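Side-chain contacts in glycosyltransferase (Streptomyces viridochromogenes, PDB 2IUY), which probably transfers a sugar from a nucleotide donor, as a family GT4 retaining glycosyltransferase involved in the biosynthesis of the antibiotic avilamycin A: residues A[166-171]-A[223-228]; A[159-164]-A[264-269]. All coordinates share one frame; numbering follows the deposited sequence.

Both contacts lie in the half of this GT-B enzyme that holds strand 165-168, and their centres are about 11 Å apart. Contact 1 sets that strand against helix 222-231 and holds R225, which binds UDP in a structure of this protein, though none is bound to this chain. Contact 2 joins the loop before the strand to the turn after helix 256-263. The side chain of T266 is about 8 Å from that of V257 and about 9 Å from that of E260, both UDP-binding residues. E260, outside both contacts, forms a salt bridge with R225. The contacts also touch directly, L228 CD2 lying 3.8 Å from F164 CZ. Along the chain, contact 1 nests inside contact 2.

Contact 1. Residues A[166-171]-A[223-228]; sequences LFMGRV and ERRLDL
M168, a selenomethionine, meets R225 side chain against side chain, and the two cross at about a right angle. The contact is made by the end of M168 and the aliphatic root of the arginine: M168 CE lies 3.8 Å from R225 CG. The selenium sits 3.9 Å from R225 NE and approaches the guanidinium obliquely. M168 runs straight out from the strand through chi1 and chi2, with CG anti to the backbone N (chi1 -178°). It then bends at chi3 (-80°), which turns CE toward the helix. The same methyl comes within 4.3 Å of L228 CB, one turn along the helix from R225.

R225 is extended from CG to NE. Its CB does not point at the strand, but the end of the chain comes closer. The guanidinium has its polar partner elsewhere: NH2 forms a salt bridge with E260, and W34 makes a cation-pi contact. M168 touches the arginine by packing, and no hydrogen bond links the two segments.

L166, two residues earlier on the strand, points to the same side. Its CD2 lies 3.6 Å from the backbone O of L228 and 4.3 Å from L228 CB. The axes of strand segment 166-168 and helix segment 223-228 come within 10.9 Å, and their directions differ by 137°. M168 also touches V220, a UDP-binding residue like R225 and E260. This is the packing of a helix on a parallel sheet in a Rossmann-like domain of the GT-B fold, here beside the UDP site.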
loop_
_atom_site.group_PDB
_atom_site.type_symbol
_atom_site.label_atom_id
_atom_site.label_comp_id
_atom_site.label_asym_id
_atom_site.label_seq_id
_atom_site.Cartn_x
_atom_site.Cartn_y
_atom_site.Cartn_z
ATOM N N LEU A 166 6.178 -11.437 11.083
ATOM C CA LEU A 166 5.938 -11.504 9.642
ATOM C C LEU A 166 6.473 -10.274 8.956
ATOM O O LEU A 166 6.146 -9.159 9.360
ATOM C CB LEU A 166 4.453 -11.647 9.298
ATOM C CG LEU A 166 4.101 -11.588 7.799
ATOM C CD1 LEU A 166 4.588 -12.823 7.031
ATOM C CD2 LEU A 166 2.571 -11.451 7.608
ATOM N N PHE A 167 7.298 -10.492 7.922
ATOM C CA PHE A 167 7.719 -9.406 7.089
ATOM C C PHE A 167 7.091 -9.655 5.717
ATOM O O PHE A 167 7.236 -10.733 5.169
ATOM C CB PHE A 167 9.261 -9.328 7.015
ATOM C CG PHE A 167 9.760 -8.349 6.008
ATOM C CD1 PHE A 167 10.161 -7.063 6.400
ATOM C CD2 PHE A 167 9.834 -8.703 4.640
ATOM C CE1 PHE A 167 10.621 -6.125 5.421
ATOM C CE2 PHE A 167 10.286 -7.783 3.682
ATOM C CZ PHE A 167 10.685 -6.488 4.098
HETATM N N MSE A 168 6.395 -8.657 5.182
HETATM C CA MSE A 168 5.700 -8.827 3.929
HETATM C C MSE A 168 5.965 -7.659 2.991
HETATM O O MSE A 168 5.418 -6.552 3.169
HETATM C CB MSE A 168 4.184 -9.051 4.159
HETATM C CG MSE A 168 3.482 -9.273 2.839
HETATM SE SE MSE A 168 1.667 -9.791 3.063
HETATM C CE MSE A 168 1.979 -11.676 3.454
ATOM N N GLY A 169 6.838 -7.892 2.020
ATOM C CA GLY A 169 7.180 -6.914 1.005
ATOM C C GLY A 169 8.413 -7.388 0.233
ATOM O O GLY A 169 8.865 -8.525 0.388
ATOM N N ARG A 170 8.972 -6.511 -0.580
ATOM C CA ARG A 170 10.224 -6.842 -1.284
ATOM C C ARG A 170 11.393 -6.909 -0.295
ATOM O O ARG A 170 11.535 -6.048 0.569
ATOM C CB ARG A 170 10.504 -5.842 -2.402
ATOM C CG ARG A 170 9.661 -6.104 -3.683
ATOM C CD ARG A 170 10.059 -5.073 -4.795
ATOM N NE ARG A 170 9.994 -3.750 -4.173
ATOM C CZ ARG A 170 11.040 -3.050 -3.731
ATOM N NH1 ARG A 170 12.297 -3.488 -3.930
ATOM N NH2 ARG A 170 10.806 -1.874 -3.127
ATOM N N VAL A 171 12.197 -7.959 -0.409
ATOM C CA VAL A 171 13.353 -8.135 0.468
ATOM C C VAL A 171 14.475 -7.266 -0.101
ATOM O O VAL A 171 15.280 -7.730 -0.905
ATOM C CB VAL A 171 13.762 -9.636 0.561
ATOM C CG1 VAL A 171 15.047 -9.828 1.432
ATOM C CG2 VAL A 171 12.545 -10.528 1.060
ATOM N N GLU A 223 -4.936 -16.572 -1.189
ATOM C CA GLU A 223 -5.396 -17.006 0.110
ATOM C C GLU A 223 -4.305 -17.197 1.176
ATOM O O GLU A 223 -4.564 -16.976 2.348
ATOM C CB GLU A 223 -6.244 -18.270 -0.026
ATOM C CG GLU A 223 -7.514 -18.080 -0.884
ATOM C CD GLU A 223 -8.485 -17.092 -0.256
ATOM O OE1 GLU A 223 -8.852 -17.275 0.939
ATOM O OE2 GLU A 223 -8.854 -16.119 -0.956
ATOM N N ARG A 224 -3.098 -17.613 0.800
ATOM C CA ARG A 224 -2.038 -17.765 1.814
ATOM C C ARG A 224 -1.634 -16.409 2.395
ATOM O O ARG A 224 -1.471 -16.256 3.583
ATOM C CB ARG A 224 -0.809 -18.576 1.313
ATOM C CG ARG A 224 0.340 -18.535 2.361
ATOM C CD ARG A 224 1.115 -19.802 2.703
ATOM N NE ARG A 224 2.158 -19.945 1.740
ATOM C CZ ARG A 224 3.442 -20.184 1.945
ATOM N NH1 ARG A 224 3.995 -20.421 3.136
ATOM N NH2 ARG A 224 4.175 -20.240 0.855
ATOM N N ARG A 225 -1.489 -15.426 1.537
ATOM C CA ARG A 225 -1.219 -14.058 1.917
ATOM C C ARG A 225 -2.113 -13.514 3.065
ATOM O O ARG A 225 -1.635 -12.914 4.041
ATOM C CB ARG A 225 -1.395 -13.212 0.681
ATOM C CG ARG A 225 -0.789 -11.856 0.795
ATOM C CD ARG A 225 -1.393 -10.903 -0.224
ATOM N NE ARG A 225 -0.801 -9.606 0.019
ATOM C CZ ARG A 225 -1.474 -8.523 0.397
ATOM N NH1 ARG A 225 -2.800 -8.532 0.515
ATOM N NH2 ARG A 225 -0.785 -7.426 0.628
ATOM N N LEU A 226 -3.418 -13.754 2.917
ATOM C CA LEU A 226 -4.435 -13.363 3.871
ATOM C C LEU A 226 -4.331 -14.079 5.189
ATOM O O LEU A 226 -4.434 -13.450 6.238
ATOM C CB LEU A 226 -5.795 -13.670 3.280
ATOM C CG LEU A 226 -6.245 -12.939 2.039
ATOM C CD1 LEU A 226 -7.727 -13.330 1.893
ATOM C CD2 LEU A 226 -6.014 -11.375 2.131
ATOM N N ASP A 227 -4.142 -15.402 5.135
ATOM C CA ASP A 227 -3.935 -16.185 6.350
ATOM C C ASP A 227 -2.666 -15.748 7.093
ATOM O O ASP A 227 -2.688 -15.622 8.315
ATOM C CB ASP A 227 -3.832 -17.680 6.032
ATOM C CG ASP A 227 -5.147 -18.272 5.515
ATOM O OD1 ASP A 227 -6.210 -17.921 6.070
ATOM O OD2 ASP A 227 -5.103 -19.111 4.575
ATOM N N LEU A 228 -1.570 -15.521 6.367
ATOM C CA LEU A 228 -0.308 -15.058 6.995
ATOM C C LEU A 228 -0.511 -13.734 7.731
ATOM O O LEU A 228 -0.099 -13.561 8.878
ATOM C CB LEU A 228 0.797 -14.935 5.924
ATOM C CG LEU A 228 1.416 -16.237 5.389
ATOM C CD1 LEU A 228 2.424 -15.910 4.261
ATOM C CD2 LEU A 228 2.100 -17.014 6.507
#

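Contact 2. Residues A[159-164]-A[264-269]; sequences VAKEDF and SGTPVV
K161 reaches across to G265 and T266 with its ammonium end, while its backbone stays well back. The CA atoms of K161 and T266 are 9.3 Å apart, and the long side chain spans that gap. Its CB does not point at the other segment. The chain turns at chi2 (-52°) and then runs extended through CD and CE, which brings NZ to the turn. There NZ makes a weak hydrogen bond to G265 O, at 3.3 Å. CE lies 3.7 Å from the same oxygen.

The side chains of K161 and T266 meet at an oblique angle, with NZ beside the hydroxyl branch, 2.8 Å from T266 OG1. NZ is 3.8 Å from T266 CB. With the threonine chi1 at -61°, OG1 rather than CG2 is the branch nearest the lysine.

The turn that receives the lysine is a Schellman motif ending helix 256-263. G265 is its C-prime residue, with positive phi; T266 N bonds back to A261 O and G265 N to A262 O. The chain then enters strand 268-270 of the parallel sheet, so the lysine meets the link between helix and strand.

Both polar ends have their strongest partners at the end of helix 222-231: A230 O for K161 NZ and L229 O for T266 OG1. NZ also bonds to A232 O. Three carbonyl oxygens, one of them held weakly, thus face the ammonium group, which would probably stabilise its charge. G265 O is also bonded by the hydroxyl of S308.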
loop_
_atom_site.group_PDB
_atom_site.type_symbol
_atom_site.label_atom_id
_atom_site.label_comp_id
_atom_site.label_asym_id
_atom_site.label_seq_id
_atom_site.Cartn_x
_atom_site.Cartn_y
_atom_site.Cartn_z
ATOM N N VAL A 159 -9.082 -17.236 12.507
ATOM C CA VAL A 159 -7.705 -17.661 12.180
ATOM C C VAL A 159 -6.860 -17.824 13.462
ATOM O O VAL A 159 -6.732 -16.896 14.259
ATOM C CB VAL A 159 -7.051 -16.668 11.207
ATOM C CG1 VAL A 159 -5.565 -17.059 10.929
ATOM C CG2 VAL A 159 -7.858 -16.589 9.902
ATOM N N ALA A 160 -6.307 -19.017 13.678
ATOM C CA ALA A 160 -5.514 -19.275 14.894
ATOM C C ALA A 160 -4.193 -18.488 14.867
ATOM O O ALA A 160 -3.516 -18.493 13.861
ATOM C CB ALA A 160 -5.234 -20.779 15.055
ATOM N N LYS A 161 -3.862 -17.802 15.959
ATOM C CA LYS A 161 -2.634 -17.015 16.051
ATOM C C LYS A 161 -1.423 -17.946 16.102
ATOM O O LYS A 161 -1.443 -18.970 16.797
ATOM C CB LYS A 161 -2.656 -16.086 17.278
ATOM C CG LYS A 161 -3.438 -14.769 17.063
ATOM C CD LYS A 161 -2.964 -14.043 15.781
ATOM C CE LYS A 161 -3.414 -12.578 15.703
ATOM N NZ LYS A 161 -2.891 -11.963 14.451
ATOM N N GLU A 162 -0.392 -17.625 15.315
ATOM C CA GLU A 162 0.843 -18.389 15.359
ATOM C C GLU A 162 1.906 -17.582 16.108
ATOM O O GLU A 162 1.683 -16.455 16.532
ATOM C CB GLU A 162 1.307 -18.783 13.956
ATOM C CG GLU A 162 0.295 -19.527 13.086
ATOM C CD GLU A 162 -0.092 -20.886 13.641
ATOM O OE1 GLU A 162 0.727 -21.503 14.364
ATOM O OE2 GLU A 162 -1.221 -21.350 13.360
ATOM N N ASP A 163 3.079 -18.158 16.270
ATOM C CA ASP A 163 4.096 -17.521 17.105
ATOM C C ASP A 163 5.062 -16.734 16.281
ATOM O O ASP A 163 5.887 -16.021 16.835
ATOM C CB ASP A 163 4.838 -18.560 17.944
ATOM C CG ASP A 163 4.068 -18.932 19.220
ATOM O OD1 ASP A 163 3.590 -17.994 19.926
ATOM O OD2 ASP A 163 3.952 -20.150 19.520
ATOM N N PHE A 164 4.953 -16.861 14.955
ATOM C CA PHE A 164 5.918 -16.240 14.029
ATOM C C PHE A 164 5.652 -14.726 13.884
ATOM O O PHE A 164 4.490 -14.296 13.951
ATOM C CB PHE A 164 5.946 -16.977 12.679
ATOM C CG PHE A 164 4.681 -16.792 11.813
ATOM C CD1 PHE A 164 4.521 -15.664 10.977
ATOM C CD2 PHE A 164 3.668 -17.756 11.825
ATOM C CE1 PHE A 164 3.388 -15.505 10.192
ATOM C CE2 PHE A 164 2.526 -17.589 11.058
ATOM C CZ PHE A 164 2.376 -16.458 10.247
ATOM N N SER A 264 -6.550 -7.179 9.493
ATOM C CA SER A 264 -6.575 -8.649 9.643
ATOM C C SER A 264 -6.395 -9.045 11.112
ATOM O O SER A 264 -6.217 -10.225 11.405
ATOM C CB SER A 264 -5.491 -9.347 8.818
ATOM O OG SER A 264 -5.526 -8.947 7.456
ATOM N N GLY A 265 -6.449 -8.059 12.015
ATOM C CA GLY A 265 -6.296 -8.303 13.458
ATOM C C GLY A 265 -4.872 -8.484 13.951
ATOM O O GLY A 265 -4.640 -9.224 14.905
ATOM N N THR A 266 -3.906 -7.847 13.289
ATOM C CA THR A 266 -2.480 -8.054 13.574
ATOM C C THR A 266 -1.761 -6.727 13.834
ATOM O O THR A 266 -1.714 -5.846 12.960
ATOM C CB THR A 266 -1.774 -8.904 12.437
ATOM O OG1 THR A 266 -2.411 -10.192 12.376
ATOM C CG2 THR A 266 -0.193 -9.086 12.651
ATOM N N PRO A 267 -1.142 -6.613 15.011
ATOM C CA PRO A 267 -0.475 -5.367 15.378
ATOM C C PRO A 267 0.852 -5.246 14.606
ATOM O O PRO A 267 1.299 -6.207 13.966
ATOM C CB PRO A 267 -0.262 -5.524 16.898
ATOM C CG PRO A 267 -0.004 -7.042 17.054
ATOM C CD PRO A 267 -0.954 -7.682 16.032
ATOM N N VAL A 268 1.480 -4.083 14.697
ATOM C CA VAL A 268 2.609 -3.765 13.837
ATOM C C VAL A 268 3.721 -3.201 14.676
ATOM O O VAL A 268 3.501 -2.335 15.479
ATOM C CB VAL A 268 2.200 -2.754 12.707
ATOM C CG1 VAL A 268 3.402 -2.424 11.800
ATOM C CG2 VAL A 268 1.053 -3.335 11.873
ATOM N N VAL A 269 4.923 -3.725 14.505
ATOM C CA VAL A 269 6.117 -3.005 14.947
ATOM C C VAL A 269 6.748 -2.351 13.713
ATOM O O VAL A 269 6.986 -3.023 12.742
ATOM C CB VAL A 269 7.158 -3.965 15.574
ATOM C CG1 VAL A 269 8.503 -3.203 15.859
ATOM C CG2 VAL A 269 6.589 -4.622 16.796
#